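Putative uncharacterized protein PH1780 (Pyrococcus horikoshii, PDB 2YZQ) binds S-adenosylmethionine in its C-terminal pair of CBS domains and is otherwise of unknown function, possibly acting as a sensor of that ligand. Local coordinates at residues M1-T13 with V72-K84. Residues are numbered along the deposited sequence; the frame is centred on the assembly and turned at random.
Sequences MRVKTIMTQNPVT and VVKENDTLKKAAK
V3 is clasped by the turn between strand 72-74 and helix 79-89. Its amide gives D77 O a nearly straight hydrogen bond of 2.9 Å, and its CG2 branch settles 4.0 Å from both V73 CG2 and A82 CB. CG1, anti to the backbone N (chi1 169°), leaves CG2 beside that nitrogen, turned to the same carbonyl and to helix 79-89. L79 closes this buried side: its CD1 lies 3.7 Å from I6 CG1, the two side chains crossing at about a right angle, while L79 N donates to M1 O. L107 and Y116 also pack on L79 and I6, tying the short N-terminal helix 3-6 to the CBS sheet and helix 109-117. Replacing L79 by alanine removes both CD branches and is likely to leave a gap against I6 CG1 and beside V3.

The solvent side is polar and looser. K4 N takes an in-plane lone pair of E75 O at 2.8 Å, and the K4 chain, bent at chi3, brings NZ to N76 OD1 at 3.0 Å. E75 OE1 stays 4.3 Å from K4 NZ, too far for a salt bridge. R2 NH1 donates to the turn carbonyl N76 O, met at the edge of the guanidinium, in a bond modelled doubtfully short. Three backbone amide bonds thus fix the N-terminus against the second CBS motif largely independently of side-chain identity, with apolar packing on the buried side and hydrogen bonds from K4 and R2 to N76 clipping the exposed edge.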
ATOM      1  N   MET A   1      17.625  -8.202  -7.270  1.00 29.64           N
ATOM      2  CA  MET A   1      16.880  -9.057  -6.354  1.00 27.61           C
ATOM      3  C   MET A   1      15.703  -9.722  -7.062  1.00 25.62           C
ATOM      4  O   MET A   1      14.966  -9.347  -7.992  1.00 24.69           O
ATOM      5  CB  MET A   1      16.374  -8.243  -5.161  1.00 31.57           C
ATOM      6  CG  MET A   1      15.522  -9.036  -4.185  1.00 35.47           C
ATOM      7  SD  MET A   1      16.508  -9.972  -3.001  1.00 42.29           S
ATOM      8  CE  MET A   1      18.052  -9.067  -3.055  1.00 39.94           C
ATOM      9  N   ARG A   2      15.586 -10.966  -6.592  1.00 23.02           N
ATOM     10  CA  ARG A   2      14.553 -11.893  -7.093  1.00 21.92           C
ATOM     11  C   ARG A   2      13.375 -12.013  -6.144  1.00 18.90           C
ATOM     12  O   ARG A   2      13.516 -11.830  -4.919  1.00 20.35           O
ATOM     13  CB  ARG A   2      15.120 -13.278  -7.430  1.00 23.96           C
ATOM     14  CG  ARG A   2      16.047 -13.245  -8.642  1.00 27.00           C
ATOM     15  CD  ARG A   2      16.529 -14.625  -9.013  1.00 30.21           C
ATOM     16  NE  ARG A   2      17.749 -14.556  -9.814  1.00 32.55           N
ATOM     17  CZ  ARG A   2      17.786 -14.498 -11.144  1.00 34.88           C
ATOM     18  NH1 ARG A   2      16.665 -14.513 -11.862  1.00 35.97           N
ATOM     19  NH2 ARG A   2      18.961 -14.437 -11.763  1.00 35.34           N
ATOM     20  N   VAL A   3      12.465 -12.499  -7.005  1.00 16.25           N
ATOM     21  CA  VAL A   3      11.241 -12.655  -6.232  1.00 14.45           C
ATOM     22  C   VAL A   3      11.384 -13.617  -5.052  1.00 15.73           C
ATOM     23  O   VAL A   3      10.897 -13.342  -3.951  1.00 13.22           O
ATOM     24  CB  VAL A   3      10.094 -13.141  -7.146  1.00 15.17           C
ATOM     25  CG1 VAL A   3       8.898 -13.562  -6.316  1.00 14.87           C
ATOM     26  CG2 VAL A   3       9.704 -12.027  -8.126  1.00 16.03           C
ATOM     27  N   LYS A   4      12.063 -14.737  -5.287  1.00 14.89           N
ATOM     28  CA  LYS A   4      12.251 -15.767  -4.263  1.00 16.26           C
ATOM     29  C   LYS A   4      12.775 -15.251  -2.927  1.00 14.31           C
ATOM     30  O   LYS A   4      12.449 -15.794  -1.872  1.00 14.04           O
ATOM     31  CB  LYS A   4      13.203 -16.847  -4.790  1.00 16.35           C
ATOM     32  CG  LYS A   4      14.627 -16.354  -5.003  1.00 18.79           C
ATOM     33  CD  LYS A   4      15.413 -17.269  -5.935  1.00 20.92           C
ATOM     34  CE  LYS A   4      15.601 -18.656  -5.345  1.00 21.42           C
ATOM     35  NZ  LYS A   4      16.313 -19.551  -6.300  1.00 21.52           N
ATOM     36  N   THR A   5      13.575 -14.194  -2.971  1.00 14.05           N
ATOM     37  CA  THR A   5      14.165 -13.637  -1.760  1.00 14.70           C
ATOM     38  C   THR A   5      13.222 -12.763  -0.944  1.00 14.07           C
ATOM     39  O   THR A   5      13.319 -12.704   0.280  1.00 16.42           O
ATOM     40  CB  THR A   5      15.413 -12.802  -2.112  1.00 14.92           C
ATOM     41  OG1 THR A   5      16.285 -13.578  -2.946  1.00 15.69           O
ATOM     42  CG2 THR A   5      16.156 -12.384  -0.850  1.00 15.86           C
ATOM     43  N   ILE A   6      12.295 -12.104  -1.623  1.00 13.59           N
ATOM     44  CA  ILE A   6      11.380 -11.187  -0.956  1.00 16.07           C
ATOM     45  C   ILE A   6       9.984 -11.742  -0.674  1.00 15.51           C
ATOM     46  O   ILE A   6       9.291 -11.261   0.223  1.00 17.02           O
ATOM     47  CB  ILE A   6      11.266  -9.884  -1.789  1.00 15.84           C
ATOM     48  CG1 ILE A   6      12.671  -9.373  -2.137  1.00 17.88           C
ATOM     49  CG2 ILE A   6      10.496  -8.815  -1.022  1.00 18.12           C
ATOM     50  CD1 ILE A   6      13.578  -9.145  -0.927  1.00 16.74           C
ATOM     51  N   MET A   7       9.575 -12.766  -1.417  1.00 15.54           N
ATOM     52  CA  MET A   7       8.244 -13.343  -1.234  1.00 15.31           C
ATOM     53  C   MET A   7       8.095 -14.096   0.082  1.00 16.33           C
ATOM     54  O   MET A   7       9.081 -14.430   0.736  1.00 16.91           O
ATOM     55  CB  MET A   7       7.931 -14.316  -2.371  1.00 16.96           C
ATOM     56  CG  MET A   7       8.817 -15.560  -2.348  1.00 17.52           C
ATOM     57  SD  MET A   7       8.465 -16.698  -3.691  1.00 15.93           S
ATOM     58  CE  MET A   7       9.050 -18.259  -2.989  1.00 18.90           C
ATOM     59  N   THR A   8       6.847 -14.345   0.466  1.00 16.62           N
ATOM     60  CA  THR A   8       6.548 -15.126   1.661  1.00 18.15           C
ATOM     61  C   THR A   8       6.245 -16.502   1.078  1.00 18.32           C
ATOM     62  O   THR A   8       5.354 -16.639   0.243  1.00 18.11           O
ATOM     63  CB  THR A   8       5.294 -14.611   2.397  1.00 19.60           C
ATOM     64  OG1 THR A   8       5.573 -13.341   2.994  1.00 19.93           O
ATOM     65  CG2 THR A   8       4.872 -15.593   3.484  1.00 20.13           C
ATOM     66  N   GLN A   9       6.984 -17.522   1.499  1.00 18.57           N
ATOM     67  CA  GLN A   9       6.763 -18.853   0.947  1.00 19.32           C
ATOM     68  C   GLN A   9       5.592 -19.621   1.546  1.00 19.43           C
ATOM     69  O   GLN A   9       5.119 -19.311   2.635  1.00 18.91           O
ATOM     70  CB  GLN A   9       8.025 -19.702   1.092  1.00 22.55           C
ATOM     71  CG  GLN A   9       9.292 -19.006   0.648  1.00 26.90           C
ATOM     72  CD  GLN A   9      10.358 -19.982   0.217  1.00 31.62           C
ATOM     73  OE1 GLN A   9      10.453 -20.335  -0.959  1.00 35.58           O
ATOM     74  NE2 GLN A   9      11.158 -20.446   1.171  1.00 30.99           N
ATOM     75  N   ASN A  10       5.134 -20.619   0.797  1.00 19.78           N
ATOM     76  CA  ASN A  10       4.057 -21.510   1.208  1.00 21.55           C
ATOM     77  C   ASN A  10       2.811 -20.819   1.747  1.00 21.41           C
ATOM     78  O   ASN A  10       2.429 -21.008   2.900  1.00 21.44           O
ATOM     79  CB  ASN A  10       4.597 -22.488   2.249  1.00 24.53           C
ATOM     80  CG  ASN A  10       5.849 -23.198   1.775  1.00 27.04           C
ATOM     81  OD1 ASN A  10       5.814 -23.961   0.811  1.00 30.13           O
ATOM     82  ND2 ASN A  10       6.968 -22.942   2.448  1.00 28.87           N
ATOM     83  N   PRO A  11       2.151 -20.015   0.909  1.00 21.67           N
ATOM     84  CA  PRO A  11       0.944 -19.316   1.349  1.00 23.44           C
ATOM     85  C   PRO A  11      -0.219 -20.273   1.564  1.00 24.74           C
ATOM     86  O   PRO A  11      -0.342 -21.285   0.868  1.00 24.21           O
ATOM     87  CB  PRO A  11       0.676 -18.351   0.203  1.00 22.94           C
ATOM     88  CG  PRO A  11       1.119 -19.144  -0.984  1.00 22.62           C
ATOM     89  CD  PRO A  11       2.443 -19.712  -0.503  1.00 22.06           C
ATOM     90  N   VAL A  12      -1.063 -19.962   2.539  1.00 26.06           N
ATOM     91  CA  VAL A  12      -2.230 -20.785   2.792  1.00 28.17           C
ATOM     92  C   VAL A  12      -3.173 -20.485   1.635  1.00 27.02           C
ATOM     93  O   VAL A  12      -3.384 -19.324   1.280  1.00 27.17           O
ATOM     94  CB  VAL A  12      -2.900 -20.422   4.134  1.00 29.87           C
ATOM     95  CG1 VAL A  12      -2.076 -20.970   5.288  1.00 30.78           C
ATOM     96  CG2 VAL A  12      -3.026 -18.915   4.262  1.00 31.83           C
ATOM     97  N   THR A  13      -3.716 -21.533   1.030  1.00 26.45           N
ATOM     98  CA  THR A  13      -4.617 -21.366  -0.101  1.00 26.19           C
ATOM     99  C   THR A  13      -5.982 -21.956   0.203  1.00 25.07           C
ATOM    100  O   THR A  13      -6.183 -22.594   1.236  1.00 25.66           O
ATOM    101  CB  THR A  13      -4.070 -22.070  -1.354  1.00 26.53           C
ATOM    102  OG1 THR A  13      -4.031 -23.483  -1.121  1.00 26.27           O
ATOM    103  CG2 THR A  13      -2.667 -21.575  -1.679  1.00 26.52           C
ATOM    104  N   VAL A  72       0.905 -12.856 -11.873  1.00 23.36           N
ATOM    105  CA  VAL A  72       1.677 -14.016 -11.437  1.00 22.36           C
ATOM    106  C   VAL A  72       3.103 -13.973 -11.967  1.00 21.71           C
ATOM    107  O   VAL A  72       3.362 -13.460 -13.058  1.00 21.50           O
ATOM    108  CB  VAL A  72       1.026 -15.340 -11.907  1.00 24.24           C
ATOM    109  CG1 VAL A  72      -0.373 -15.465 -11.335  1.00 24.89           C
ATOM    110  CG2 VAL A  72       0.992 -15.393 -13.423  1.00 26.01           C
ATOM    111  N   VAL A  73       4.029 -14.514 -11.182  1.00 19.37           N
ATOM    112  CA  VAL A  73       5.434 -14.566 -11.567  1.00 18.97           C
ATOM    113  C   VAL A  73       6.013 -15.863 -11.023  1.00 17.97           C
ATOM    114  O   VAL A  73       5.337 -16.592 -10.296  1.00 18.62           O
ATOM    115  CB  VAL A  73       6.246 -13.397 -10.960  1.00 18.23           C
ATOM    116  CG1 VAL A  73       5.711 -12.067 -11.464  1.00 20.03           C
ATOM    117  CG2 VAL A  73       6.181 -13.454  -9.435  1.00 18.22           C
ATOM    118  N   LYS A  74       7.255 -16.145 -11.394  1.00 19.43           N
ATOM    119  CA  LYS A  74       7.959 -17.327 -10.912  1.00 19.41           C
ATOM    120  C   LYS A  74       8.980 -16.820  -9.898  1.00 19.24           C
ATOM    121  O   LYS A  74       9.395 -15.662  -9.967  1.00 18.68           O
ATOM    122  CB  LYS A  74       8.649 -18.049 -12.069  1.00 21.86           C
ATOM    123  CG  LYS A  74       7.670 -18.715 -13.027  1.00 27.04           C
ATOM    124  CD  LYS A  74       8.385 -19.520 -14.095  1.00 29.87           C
ATOM    125  CE  LYS A  74       7.388 -20.284 -14.953  1.00 33.04           C
ATOM    126  NZ  LYS A  74       6.370 -19.378 -15.555  1.00 35.46           N
ATOM    127  N   GLU A  75       9.389 -17.672  -8.958  1.00 18.56           N
ATOM    128  CA  GLU A  75      10.327 -17.235  -7.928  1.00 17.93           C
ATOM    129  C   GLU A  75      11.675 -16.745  -8.439  1.00 17.24           C
ATOM    130  O   GLU A  75      12.336 -15.957  -7.768  1.00 16.19           O
ATOM    131  CB  GLU A  75      10.550 -18.337  -6.878  1.00 16.64           C
ATOM    132  CG  GLU A  75      11.394 -19.518  -7.336  1.00 19.54           C
ATOM    133  CD  GLU A  75      11.875 -20.373  -6.174  1.00 21.26           C
ATOM    134  OE1 GLU A  75      12.437 -21.462  -6.422  1.00 24.36           O
ATOM    135  OE2 GLU A  75      11.701 -19.955  -5.011  1.00 21.80           O
ATOM    136  N   ASN A  76      12.085 -17.185  -9.625  1.00 16.91           N
ATOM    137  CA  ASN A  76      13.372 -16.750 -10.148  1.00 18.98           C
ATOM    138  C   ASN A  76      13.281 -15.510 -11.028  1.00 18.87           C
ATOM    139  O   ASN A  76      14.271 -15.090 -11.633  1.00 19.47           O
ATOM    140  CB  ASN A  76      14.063 -17.898 -10.890  1.00 20.19           C
ATOM    141  CG  ASN A  76      14.495 -19.012  -9.950  1.00 22.08           C
ATOM    142  OD1 ASN A  76      15.177 -18.770  -8.954  1.00 23.38           O
ATOM    143  ND2 ASN A  76      14.099 -20.242 -10.265  1.00 24.12           N
ATOM    144  N   ASP A  77      12.090 -14.925 -11.102  1.00 17.93           N
ATOM    145  CA  ASP A  77      11.915 -13.703 -11.874  1.00 19.11           C
ATOM    146  C   ASP A  77      12.503 -12.554 -11.059  1.00 18.75           C
ATOM    147  O   ASP A  77      12.690 -12.666  -9.844  1.00 17.92           O
ATOM    148  CB  ASP A  77      10.433 -13.429 -12.156  1.00 19.08           C
ATOM    149  CG  ASP A  77       9.873 -14.311 -13.255  1.00 21.90           C
ATOM    150  OD1 ASP A  77      10.645 -14.695 -14.159  1.00 26.60           O
ATOM    151  OD2 ASP A  77       8.660 -14.605 -13.229  1.00 22.27           O
ATOM    152  N   THR A  78      12.802 -11.449 -11.727  1.00 18.83           N
ATOM    153  CA  THR A  78      13.365 -10.295 -11.040  1.00 19.97           C
ATOM    154  C   THR A  78      12.266  -9.531 -10.316  1.00 18.63           C
ATOM    155  O   THR A  78      11.088  -9.657 -10.651  1.00 19.00           O
ATOM    156  CB  THR A  78      14.025  -9.330 -12.030  1.00 19.89           C
ATOM    157  OG1 THR A  78      13.037  -8.861 -12.956  1.00 20.92           O
ATOM    158  CG2 THR A  78      15.145 -10.027 -12.791  1.00 21.71           C
ATOM    159  N   LEU A  79      12.649  -8.741  -9.317  1.00 19.10           N
ATOM    160  CA  LEU A  79      11.667  -7.944  -8.593  1.00 19.96           C
ATOM    161  C   LEU A  79      11.113  -6.913  -9.563  1.00 19.91           C
ATOM    162  O   LEU A  79       9.972  -6.471  -9.433  1.00 19.65           O
ATOM    163  CB  LEU A  79      12.304  -7.231  -7.397  1.00 20.29           C
ATOM    164  CG  LEU A  79      12.612  -8.081  -6.166  1.00 21.86           C
ATOM    165  CD1 LEU A  79      13.237  -7.203  -5.094  1.00 23.96           C
ATOM    166  CD2 LEU A  79      11.331  -8.721  -5.649  1.00 20.48           C
ATOM    167  N   LYS A  80      11.931  -6.535 -10.539  1.00 20.10           N
ATOM    168  CA  LYS A  80      11.515  -5.562 -11.540  1.00 20.37           C
ATOM    169  C   LYS A  80      10.293  -6.076 -12.288  1.00 19.50           C
ATOM    170  O   LYS A  80       9.346  -5.332 -12.528  1.00 18.91           O
ATOM    171  CB  LYS A  80      12.646  -5.294 -12.536  1.00 22.80           C
ATOM    172  CG  LYS A  80      12.241  -4.378 -13.686  1.00 25.69           C
ATOM    173  CD  LYS A  80      13.404  -4.096 -14.623  1.00 29.24           C
ATOM    174  CE  LYS A  80      12.995  -3.135 -15.730  1.00 32.38           C
ATOM    175  NZ  LYS A  80      14.148  -2.775 -16.603  1.00 33.60           N
ATOM    176  N   LYS A  81      10.315  -7.353 -12.656  1.00 18.90           N
ATOM    177  CA  LYS A  81       9.193  -7.943 -13.376  1.00 19.04           C
ATOM    178  C   LYS A  81       7.918  -7.922 -12.536  1.00 18.11           C
ATOM    179  O   LYS A  81       6.845  -7.597 -13.038  1.00 19.02           O
ATOM    180  CB  LYS A  81       9.526  -9.380 -13.786  1.00 21.60           C
ATOM    181  CG  LYS A  81       8.429 -10.067 -14.584  1.00 24.55           C
ATOM    182  CD  LYS A  81       8.883 -11.426 -15.090  1.00 27.81           C
ATOM    183  CE  LYS A  81       7.761 -12.133 -15.830  1.00 30.90           C
ATOM    184  NZ  LYS A  81       7.231 -11.306 -16.949  1.00 34.43           N
ATOM    185  N   ALA A  82       8.039  -8.274 -11.258  1.00 17.20           N
ATOM    186  CA  ALA A  82       6.894  -8.290 -10.358  1.00 16.55           C
ATOM    187  C   ALA A  82       6.368  -6.876 -10.132  1.00 17.39           C
ATOM    188  O   ALA A  82       5.158  -6.655 -10.064  1.00 17.78           O
ATOM    189  CB  ALA A  82       7.283  -8.929  -9.024  1.00 18.02           C
ATOM    190  N   ALA A  83       7.280  -5.916 -10.020  1.00 18.13           N
ATOM    191  CA  ALA A  83       6.879  -4.530  -9.808  1.00 18.67           C
ATOM    192  C   ALA A  83       6.095  -4.020 -11.017  1.00 20.24           C
ATOM    193  O   ALA A  83       5.080  -3.338 -10.864  1.00 20.16           O
ATOM    194  CB  ALA A  83       8.107  -3.654  -9.567  1.00 17.12           C
ATOM    195  N   LYS A  84       6.568  -4.356 -12.214  1.00 21.47           N
ATOM    196  CA  LYS A  84       5.906  -3.937 -13.448  1.00 24.02           C
ATOM    197  C   LYS A  84       4.477  -4.465 -13.515  1.00 23.71           C
ATOM    198  O   LYS A  84       3.566  -3.765 -13.952  1.00 23.91           O
ATOM    199  CB  LYS A  84       6.689  -4.428 -14.668  1.00 25.53           C
ATOM    200  CG  LYS A  84       7.966  -3.652 -14.948  1.00 29.17           C
ATOM    201  CD  LYS A  84       8.723  -4.234 -16.137  1.00 32.28           C
ATOM    202  CE  LYS A  84       7.863  -4.268 -17.394  1.00 33.25           C
ATOM    203  NZ  LYS A  84       7.392  -2.911 -17.796  1.00 35.85           N
TER